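Local coordinates for protein O-methyltransferase (Saccharopolyspora spinosa, PDB 4CE0) that probably methylates the 4'-hydroxyl of the rhamnose of spinosyn with S-adenosyl-L-methionine as donor and magnesium as metal, in antibiotic biosynthesis, at residues A[106-118]-A[133-146]. Sequence-based numbering, arbitrary orientation.
Sequences TVWVVDSFQGMPE and HEYNDVLGVSLETV. With SAH (S-adenosyl-L-homocysteine), chain B.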
ATOM      1  N   THR A 106      13.929  -1.380 -18.201  1.00 20.37           N
ATOM      2  CA  THR A 106      14.316  -2.367 -17.208  1.00 18.90           C
ATOM      3  C   THR A 106      14.843  -1.673 -15.958  1.00 20.11           C
ATOM      4  O   THR A 106      15.428  -0.612 -16.044  1.00 17.54           O
ATOM      5  CB  THR A 106      15.398  -3.326 -17.792  1.00 26.60           C
ATOM      6  OG1 THR A 106      14.761  -4.223 -18.702  1.00 22.27           O
ATOM      7  CG2 THR A 106      16.117  -4.157 -16.693  1.00 28.60           C
ATOM      8  N   VAL A 107      14.625  -2.307 -14.813  1.00 13.43           N
ATOM      9  CA  VAL A 107      15.139  -1.846 -13.521  1.00 15.81           C
ATOM     10  C   VAL A 107      16.189  -2.850 -13.107  1.00 19.45           C
ATOM     11  O   VAL A 107      15.876  -4.043 -12.925  1.00 16.77           O
ATOM     12  CB  VAL A 107      14.010  -1.747 -12.438  1.00 14.41           C
ATOM     13  CG1 VAL A 107      14.584  -1.336 -11.055  1.00 23.27           C
ATOM     14  CG2 VAL A 107      12.934  -0.759 -12.892  1.00 20.30           C
ATOM     15  N   TRP A 108      17.433  -2.383 -13.028  1.00 16.79           N
ATOM     16  CA  TRP A 108      18.557  -3.196 -12.606  1.00 18.19           C
ATOM     17  C   TRP A 108      18.782  -3.084 -11.120  1.00 17.51           C
ATOM     18  O   TRP A 108      18.976  -1.997 -10.564  1.00 21.59           O
ATOM     19  CB  TRP A 108      19.838  -2.804 -13.353  1.00 17.11           C
ATOM     20  CG  TRP A 108      19.741  -3.072 -14.811  1.00 25.29           C
ATOM     21  CD1 TRP A 108      19.213  -2.255 -15.789  1.00 23.18           C
ATOM     22  CD2 TRP A 108      20.177  -4.255 -15.460  1.00 27.01           C
ATOM     23  NE1 TRP A 108      19.304  -2.885 -17.020  1.00 23.82           N
ATOM     24  CE2 TRP A 108      19.877  -4.122 -16.834  1.00 23.75           C
ATOM     25  CE3 TRP A 108      20.772  -5.442 -15.007  1.00 26.87           C
ATOM     26  CZ2 TRP A 108      20.196  -5.117 -17.763  1.00 23.82           C
ATOM     27  CZ3 TRP A 108      21.068  -6.430 -15.930  1.00 25.78           C
ATOM     28  CH2 TRP A 108      20.773  -6.259 -17.289  1.00 27.30           C
ATOM     29  N   VAL A 109      18.773  -4.236 -10.478  1.00 19.49           N
ATOM     30  CA  VAL A 109      18.841  -4.294  -9.035  1.00 16.05           C
ATOM     31  C   VAL A 109      20.209  -4.834  -8.735  1.00 20.66           C
ATOM     32  O   VAL A 109      20.446  -6.053  -8.842  1.00 21.91           O
ATOM     33  CB  VAL A 109      17.753  -5.220  -8.480  1.00 16.92           C
ATOM     34  CG1 VAL A 109      17.848  -5.334  -6.943  1.00 24.06           C
ATOM     35  CG2 VAL A 109      16.398  -4.733  -8.922  1.00 22.26           C
ATOM     36  N   VAL A 110      21.114  -3.919  -8.378  1.00 21.74           N
ATOM     37  CA  VAL A 110      22.535  -4.228  -8.340  1.00 23.51           C
ATOM     38  C   VAL A 110      23.083  -4.168  -6.930  1.00 17.33           C
ATOM     39  O   VAL A 110      23.135  -3.101  -6.299  1.00 18.76           O
ATOM     40  CB  VAL A 110      23.379  -3.250  -9.200  1.00 16.33           C
ATOM     41  CG1 VAL A 110      24.760  -3.808  -9.398  1.00 19.42           C
ATOM     42  CG2 VAL A 110      22.716  -2.905 -10.530  1.00 21.38           C
ATOM     43  N   ASP A 111      23.554  -5.305  -6.452  1.00 23.32           N
ATOM     44  CA  ASP A 111      23.977  -5.408  -5.076  1.00 20.31           C
ATOM     45  C   ASP A 111      24.866  -6.626  -4.884  1.00 24.65           C
ATOM     46  O   ASP A 111      24.919  -7.513  -5.744  1.00 23.84           O
ATOM     47  CB  ASP A 111      22.744  -5.528  -4.181  1.00 22.37           C
ATOM     48  CG  ASP A 111      23.036  -5.148  -2.740  1.00 29.28           C
ATOM     49  OD1 ASP A 111      23.618  -5.979  -2.001  1.00 24.78           O
ATOM     50  OD2 ASP A 111      22.661  -4.030  -2.340  1.00 28.49           O
ATOM     51  N   SER A 112      25.557  -6.689  -3.750  1.00 22.02           N
ATOM     52  CA  SER A 112      26.228  -7.937  -3.365  1.00 31.80           C
ATOM     53  C   SER A 112      25.209  -8.977  -2.884  1.00 31.85           C
ATOM     54  O   SER A 112      25.415 -10.169  -3.051  1.00 28.18           O
ATOM     55  CB  SER A 112      27.204  -7.689  -2.229  1.00 29.50           C
ATOM     56  OG  SER A 112      26.476  -7.275  -1.100  1.00 32.06           O
ATOM     57  N   PHE A 113      24.116  -8.508  -2.286  1.00 27.50           N
ATOM     58  CA  PHE A 113      23.127  -9.369  -1.618  1.00 30.15           C
ATOM     59  C   PHE A 113      23.767 -10.120  -0.440  1.00 38.05           C
ATOM     60  O   PHE A 113      23.289 -11.178  -0.036  1.00 38.94           O
ATOM     61  CB  PHE A 113      22.416 -10.320  -2.597  1.00 26.98           C
ATOM     62  CG  PHE A 113      21.639  -9.595  -3.689  1.00 32.26           C
ATOM     63  CD1 PHE A 113      20.399  -9.004  -3.416  1.00 21.24           C
ATOM     64  CD2 PHE A 113      22.162  -9.473  -4.976  1.00 25.96           C
ATOM     65  CE1 PHE A 113      19.714  -8.311  -4.401  1.00 20.92           C
ATOM     66  CE2 PHE A 113      21.474  -8.783  -5.970  1.00 20.60           C
ATOM     67  CZ  PHE A 113      20.237  -8.209  -5.682  1.00 24.03           C
ATOM     68  N   GLN A 114      24.828  -9.527   0.107  1.00 30.99           N
ATOM     69  CA  GLN A 114      25.523 -10.018   1.304  1.00 45.75           C
ATOM     70  C   GLN A 114      25.903  -8.853   2.211  1.00 39.20           C
ATOM     71  O   GLN A 114      26.644  -9.030   3.169  1.00 39.23           O
ATOM     72  CB  GLN A 114      26.834 -10.721   0.943  1.00 47.11           C
ATOM     73  CG  GLN A 114      26.751 -11.713  -0.182  1.00 50.19           C
ATOM     74  CD  GLN A 114      28.111 -11.964  -0.812  1.00 56.36           C
ATOM     75  OE1 GLN A 114      29.105 -12.199  -0.117  1.00 46.18           O
ATOM     76  NE2 GLN A 114      28.164 -11.899  -2.135  1.00 64.08           N
ATOM     77  N   GLY A 115      25.438  -7.652   1.888  1.00 38.67           N
ATOM     78  CA  GLY A 115      25.791  -6.484   2.675  1.00 38.75           C
ATOM     79  C   GLY A 115      27.095  -5.870   2.213  1.00 31.54           C
ATOM     80  O   GLY A 115      27.544  -6.111   1.083  1.00 31.19           O
ATOM     81  N   MET A 116      27.690  -5.083   3.104  1.00 35.16           N
ATOM     82  CA  MET A 116      28.872  -4.266   2.815  1.00 36.14           C
ATOM     83  C   MET A 116      30.145  -5.118   2.776  1.00 28.55           C
ATOM     84  O   MET A 116      30.254  -6.086   3.514  1.00 38.21           O
ATOM     85  CB  MET A 116      29.049  -3.225   3.913  1.00 38.10           C
ATOM     86  CG  MET A 116      27.758  -2.562   4.377  1.00 42.48           C
ATOM     87  SD  MET A 116      26.919  -1.560   3.127  1.00 40.40           S
ATOM     88  CE  MET A 116      28.160  -0.337   2.723  1.00 40.46           C
ATOM     89  N   PRO A 117      31.116  -4.738   1.934  1.00 38.77           N
ATOM     90  CA  PRO A 117      32.434  -5.399   1.948  1.00 37.24           C
ATOM     91  C   PRO A 117      33.305  -4.963   3.144  1.00 41.98           C
ATOM     92  O   PRO A 117      32.921  -4.031   3.859  1.00 40.41           O
ATOM     93  CB  PRO A 117      33.067  -4.937   0.628  1.00 39.49           C
ATOM     94  CG  PRO A 117      32.439  -3.590   0.357  1.00 42.68           C
ATOM     95  CD  PRO A 117      31.032  -3.669   0.916  1.00 39.32           C
ATOM     96  N   GLU A 118      34.431  -5.643   3.374  1.00 40.93           N
ATOM     97  CA  GLU A 118      35.435  -5.193   4.353  1.00 47.86           C
ATOM     98  C   GLU A 118      36.341  -4.097   3.792  1.00 48.24           C
ATOM     99  O   GLU A 118      37.023  -4.315   2.792  1.00 52.34           O
ATOM    100  CB  GLU A 118      36.309  -6.365   4.794  1.00 58.68           C
ATOM    101  CG  GLU A 118      35.691  -7.251   5.870  1.00 65.73           C
ATOM    102  CD  GLU A 118      35.972  -8.739   5.648  1.00 81.91           C
ATOM    103  OE1 GLU A 118      37.006  -9.068   5.021  1.00 86.32           O
ATOM    104  OE2 GLU A 118      35.161  -9.584   6.096  1.00 82.43           O
ATOM    105  N   HIS A 133      31.525  -0.657   8.317  1.00 61.72           N
ATOM    106  CA  HIS A 133      30.124  -0.965   8.005  1.00 59.88           C
ATOM    107  C   HIS A 133      29.741  -2.428   8.023  1.00 48.35           C
ATOM    108  O   HIS A 133      28.593  -2.765   8.307  1.00 50.65           O
ATOM    109  CB  HIS A 133      29.783  -0.383   6.645  1.00 64.70           C
ATOM    110  CG  HIS A 133      29.344   1.040   6.707  1.00 64.75           C
ATOM    111  ND1 HIS A 133      29.341   1.867   5.612  1.00 70.71           N
ATOM    112  CD2 HIS A 133      28.883   1.773   7.750  1.00 64.40           C
ATOM    113  CE1 HIS A 133      28.892   3.065   5.970  1.00 75.34           C
ATOM    114  NE2 HIS A 133      28.614   3.030   7.258  1.00 78.59           N
ATOM    115  N   GLU A 134      30.690  -3.291   7.695  1.00 46.01           N
ATOM    116  CA  GLU A 134      30.410  -4.720   7.659  1.00 58.91           C
ATOM    117  C   GLU A 134      29.977  -5.279   9.028  1.00 61.10           C
ATOM    118  O   GLU A 134      29.333  -6.324   9.095  1.00 54.50           O
ATOM    119  CB  GLU A 134      31.574  -5.538   7.073  1.00 63.78           C
ATOM    120  CG  GLU A 134      32.936  -4.879   7.022  1.00 64.26           C
ATOM    121  CD  GLU A 134      33.574  -4.768   8.382  1.00 64.90           C
ATOM    122  OE1 GLU A 134      33.725  -5.805   9.061  1.00 64.71           O
ATOM    123  OE2 GLU A 134      33.941  -3.649   8.768  1.00 66.78           O
ATOM    124  N   TYR A 135      30.340  -4.580  10.105  1.00 62.57           N
ATOM    125  CA  TYR A 135      29.864  -4.889  11.465  1.00 65.67           C
ATOM    126  C   TYR A 135      28.379  -5.132  11.473  1.00 58.27           C
ATOM    127  O   TYR A 135      27.882  -6.055  12.118  1.00 57.13           O
ATOM    128  CB  TYR A 135      30.050  -3.686  12.377  1.00 72.94           C
ATOM    129  CG  TYR A 135      31.039  -3.780  13.500  1.00 87.05           C
ATOM    130  CD1 TYR A 135      32.228  -4.479  13.358  1.00 94.81           C
ATOM    131  CD2 TYR A 135      30.821  -3.075  14.694  1.00 92.15           C
ATOM    132  CE1 TYR A 135      33.167  -4.500  14.397  1.00100.15           C
ATOM    133  CE2 TYR A 135      31.735  -3.098  15.721  1.00100.35           C
ATOM    134  CZ  TYR A 135      32.911  -3.813  15.567  1.00103.24           C
ATOM    135  OH  TYR A 135      33.816  -3.808  16.609  1.00103.62           O
ATOM    136  N   ASN A 136      27.687  -4.261  10.748  1.00 53.87           N
ATOM    137  CA  ASN A 136      26.242  -4.168  10.808  1.00 54.59           C
ATOM    138  C   ASN A 136      25.606  -4.972   9.681  1.00 46.12           C
ATOM    139  O   ASN A 136      24.450  -4.741   9.317  1.00 30.92           O
ATOM    140  CB  ASN A 136      25.794  -2.692  10.750  1.00 63.76           C
ATOM    141  CG  ASN A 136      26.171  -1.884  12.022  1.00 60.57           C
ATOM    142  OD1 ASN A 136      25.483  -1.954  13.048  1.00 59.90           O
ATOM    143  ND2 ASN A 136      27.233  -1.085  11.931  1.00 59.44           N
ATOM    144  N   ASP A 137      26.329  -5.956   9.145  1.00 43.21           N
ATOM    145  CA  ASP A 137      25.797  -6.714   8.014  1.00 46.34           C
ATOM    146  C   ASP A 137      24.505  -7.482   8.316  1.00 53.99           C
ATOM    147  O   ASP A 137      24.372  -8.641   8.010  1.00 53.81           O
ATOM    148  CB  ASP A 137      26.858  -7.614   7.366  1.00 42.38           C
ATOM    149  CG  ASP A 137      27.682  -6.877   6.309  1.00 49.31           C
ATOM    150  OD1 ASP A 137      27.316  -5.737   5.960  1.00 41.82           O
ATOM    151  OD2 ASP A 137      28.686  -7.441   5.815  1.00 53.71           O
ATOM    152  N   VAL A 138      23.550  -6.807   8.938  1.00 69.62           N
ATOM    153  CA  VAL A 138      22.133  -7.047   8.681  1.00 67.49           C
ATOM    154  C   VAL A 138      21.646  -5.938   7.701  1.00 50.36           C
ATOM    155  O   VAL A 138      20.450  -5.638   7.556  1.00 41.15           O
ATOM    156  CB  VAL A 138      21.323  -7.177   9.978  1.00 57.90           C
ATOM    157  CG1 VAL A 138      20.596  -5.850  10.373  1.00 51.56           C
ATOM    158  CG2 VAL A 138      20.383  -8.366   9.839  1.00 49.81           C
ATOM    159  N   LEU A 139      22.634  -5.328   7.058  1.00 39.22           N
ATOM    160  CA  LEU A 139      22.483  -4.714   5.754  1.00 42.29           C
ATOM    161  C   LEU A 139      22.585  -5.777   4.665  1.00 37.90           C
ATOM    162  O   LEU A 139      22.458  -5.478   3.468  1.00 36.24           O
ATOM    163  CB  LEU A 139      23.587  -3.692   5.568  1.00 42.33           C
ATOM    164  CG  LEU A 139      23.477  -2.560   6.578  1.00 32.18           C
ATOM    165  CD1 LEU A 139      24.840  -1.886   6.776  1.00 37.92           C
ATOM    166  CD2 LEU A 139      22.451  -1.600   6.069  1.00 31.48           C
ATOM    167  N   GLY A 140      22.831  -7.013   5.099  1.00 33.41           N
ATOM    168  CA  GLY A 140      22.917  -8.161   4.222  1.00 35.63           C
ATOM    169  C   GLY A 140      21.565  -8.806   3.999  1.00 37.84           C
ATOM    170  O   GLY A 140      21.017  -9.466   4.895  1.00 43.23           O
ATOM    171  N   VAL A 141      21.032  -8.618   2.793  1.00 34.05           N
ATOM    172  CA  VAL A 141      19.740  -9.174   2.420  1.00 33.51           C
ATOM    173  C   VAL A 141      19.915  -9.982   1.141  1.00 29.79           C
ATOM    174  O   VAL A 141      20.305  -9.438   0.086  1.00 25.69           O
ATOM    175  CB  VAL A 141      18.710  -8.054   2.207  1.00 31.51           C
ATOM    176  CG1 VAL A 141      17.313  -8.635   1.865  1.00 30.51           C
ATOM    177  CG2 VAL A 141      18.655  -7.142   3.429  1.00 29.62           C
ATOM    178  N   SER A 142      19.665 -11.283   1.254  1.00 26.55           N
ATOM    179  CA  SER A 142      19.820 -12.238   0.157  1.00 39.57           C
ATOM    180  C   SER A 142      18.967 -11.916  -1.078  1.00 31.56           C
ATOM    181  O   SER A 142      17.905 -11.288  -0.978  1.00 31.46           O
ATOM    182  CB  SER A 142      19.432 -13.647   0.644  1.00 41.59           C
ATOM    183  OG  SER A 142      18.039 -13.716   0.941  1.00 38.79           O
ATOM    184  N   LEU A 143      19.425 -12.387  -2.233  1.00 21.94           N
ATOM    185  CA  LEU A 143      18.710 -12.211  -3.493  1.00 41.01           C
ATOM    186  C   LEU A 143      17.320 -12.830  -3.363  1.00 36.54           C
ATOM    187  O   LEU A 143      16.313 -12.288  -3.830  1.00 27.06           O
ATOM    188  CB  LEU A 143      19.502 -12.866  -4.642  1.00 41.71           C
ATOM    189  CG  LEU A 143      18.963 -12.825  -6.088  1.00 32.44           C
ATOM    190  CD1 LEU A 143      18.648 -11.394  -6.511  1.00 32.39           C
ATOM    191  CD2 LEU A 143      19.999 -13.436  -7.036  1.00 38.25           C
ATOM    192  N   GLU A 144      17.267 -13.967  -2.690  1.00 31.32           N
ATOM    193  CA  GLU A 144      16.011 -14.652  -2.529  1.00 36.94           C
ATOM    194  C   GLU A 144      15.043 -13.729  -1.816  1.00 28.04           C
ATOM    195  O   GLU A 144      13.888 -13.618  -2.209  1.00 33.20           O
ATOM    196  CB  GLU A 144      16.215 -15.949  -1.749  1.00 38.09           C
ATOM    197  CG  GLU A 144      14.938 -16.673  -1.461  1.00 56.08           C
ATOM    198  CD  GLU A 144      15.184 -18.127  -1.073  1.00 69.19           C
ATOM    199  OE1 GLU A 144      15.756 -18.898  -1.898  1.00 69.26           O
ATOM    200  OE2 GLU A 144      14.815 -18.488   0.071  1.00 68.95           O
ATOM    201  N   THR A 145      15.513 -13.081  -0.758  1.00 27.81           N
ATOM    202  CA  THR A 145      14.664 -12.206   0.057  1.00 28.54           C
ATOM    203  C   THR A 145      14.181 -10.992  -0.744  1.00 30.42           C
ATOM    204  O   THR A 145      12.984 -10.666  -0.740  1.00 24.91           O
ATOM    205  CB  THR A 145      15.412 -11.736   1.313  1.00 33.07           C
ATOM    206  OG1 THR A 145      15.748 -12.873   2.130  1.00 30.56           O
ATOM    207  CG2 THR A 145      14.541 -10.734   2.110  1.00 43.39           C
ATOM    208  N   VAL A 146      15.099 -10.341  -1.455  1.00 28.29           N
ATOM    209  CA  VAL A 146      14.720  -9.227  -2.321  1.00 32.59           C
ATOM    210  C   VAL A 146      13.712  -9.650  -3.406  1.00 25.43           C
ATOM    211  O   VAL A 146      12.781  -8.911  -3.702  1.00 22.42           O
ATOM    212  CB  VAL A 146      15.957  -8.560  -3.013  1.00 21.39           C
ATOM    213  CG1 VAL A 146      15.512  -7.380  -3.882  1.00 21.04           C
ATOM    214  CG2 VAL A 146      17.004  -8.098  -1.982  1.00 21.60           C
TER
HETATM  215  N   SAH B1250      17.096   1.043   1.546  1.00 23.49           N
HETATM  216  CA  SAH B1250      18.344   1.456   0.883  1.00 43.23           C
HETATM  217  CB  SAH B1250      19.464   0.446   0.868  1.00 37.00           C
HETATM  218  CG  SAH B1250      20.919   0.694   0.473  1.00 29.46           C
HETATM  219  SD  SAH B1250      21.872  -0.001   1.857  1.00 25.34           S
HETATM  220  C   SAH B1250      17.802   1.611  -0.481  1.00 38.46           C
HETATM  221  O   SAH B1250      18.635   1.659  -1.370  1.00 22.90           O
HETATM  222  OXT SAH B1250      16.425   1.672  -0.401  1.00 20.03           O
HETATM  223  C5' SAH B1250      23.499  -0.304   1.080  1.00 20.21           C
HETATM  224  C4' SAH B1250      23.528  -1.496   0.113  1.00 18.26           C
HETATM  225  O4' SAH B1250      24.671  -1.440  -0.713  1.00 22.87           O
HETATM  226  C3' SAH B1250      23.594  -2.867   0.793  1.00 26.44           C
HETATM  227  O3' SAH B1250      22.487  -3.618   0.340  1.00 30.09           O
HETATM  228  C2' SAH B1250      24.934  -3.502   0.400  1.00 32.34           C
HETATM  229  O2' SAH B1250      24.987  -4.935   0.231  1.00 24.94           O
HETATM  230  C1' SAH B1250      25.252  -2.731  -0.884  1.00 19.34           C
HETATM  231  N9  SAH B1250      26.685  -2.545  -1.218  1.00 19.93           N
HETATM  232  C8  SAH B1250      27.511  -1.578  -0.687  1.00 33.94           C
HETATM  233  N7  SAH B1250      28.707  -1.688  -1.282  1.00 33.74           N
HETATM  234  C5  SAH B1250      28.656  -2.672  -2.206  1.00 32.19           C
HETATM  235  C6  SAH B1250      29.589  -3.210  -3.094  1.00 32.84           C
HETATM  236  N6  SAH B1250      30.831  -2.735  -3.161  1.00 30.92           N
HETATM  237  N1  SAH B1250      29.232  -4.253  -3.914  1.00 28.74           N
HETATM  238  C2  SAH B1250      27.952  -4.770  -3.899  1.00 31.20           C
HETATM  239  N3  SAH B1250      27.053  -4.251  -2.997  1.00 26.00           N
HETATM  240  C4  SAH B1250      27.375  -3.201  -2.191  1.00 27.35           C
HETATM  241  O   HOH W   1      22.663  -6.853   1.084  1.00 33.46           O
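The ribose-binding loop after strand 107-111 of this Rossmann-like methyltransferase is packed by Phe113 and Met116 against the 3-10 turn 133-135, the loop after it and the start of helix 143-152. The Phe113 ring lies between Leu143 CD1, over one face 3.9 Å from the centroid, and Asp111 CB on the opposite face, while Val146 CG2 meets its edge at CE1 (3.6 Å). With CG anti to the backbone N (chi1 180°), Leu143 brings CD1 over the first face. Further along, Asp137 OD1 accepts from Met116 N (3.0 Å) on its syn side, 32° out of the carboxylate plane. Met116 CG rests on His133 CB and Leu139 CD1, and bends at chi2 and chi3 bring CE to SAH C8 (3.7 Å). Gly115 CA lies 3.7 Å from Gly140 CA. Asp111 takes both ribose hydroxyls, O2' on OD1 (2.8 Å) and O3' on OD2; OD1 also accepts from Phe113 N in an Asx turn, and OD2 from Val84 N. A water 2.8 Å from Leu139 O accepts from Val141 N and lies 3.1 Å from SAH O2', bridging loop and ribose. An acidic residue ending the second strand and gripping the ribose is typical of class I SAM-dependent methyltransferases.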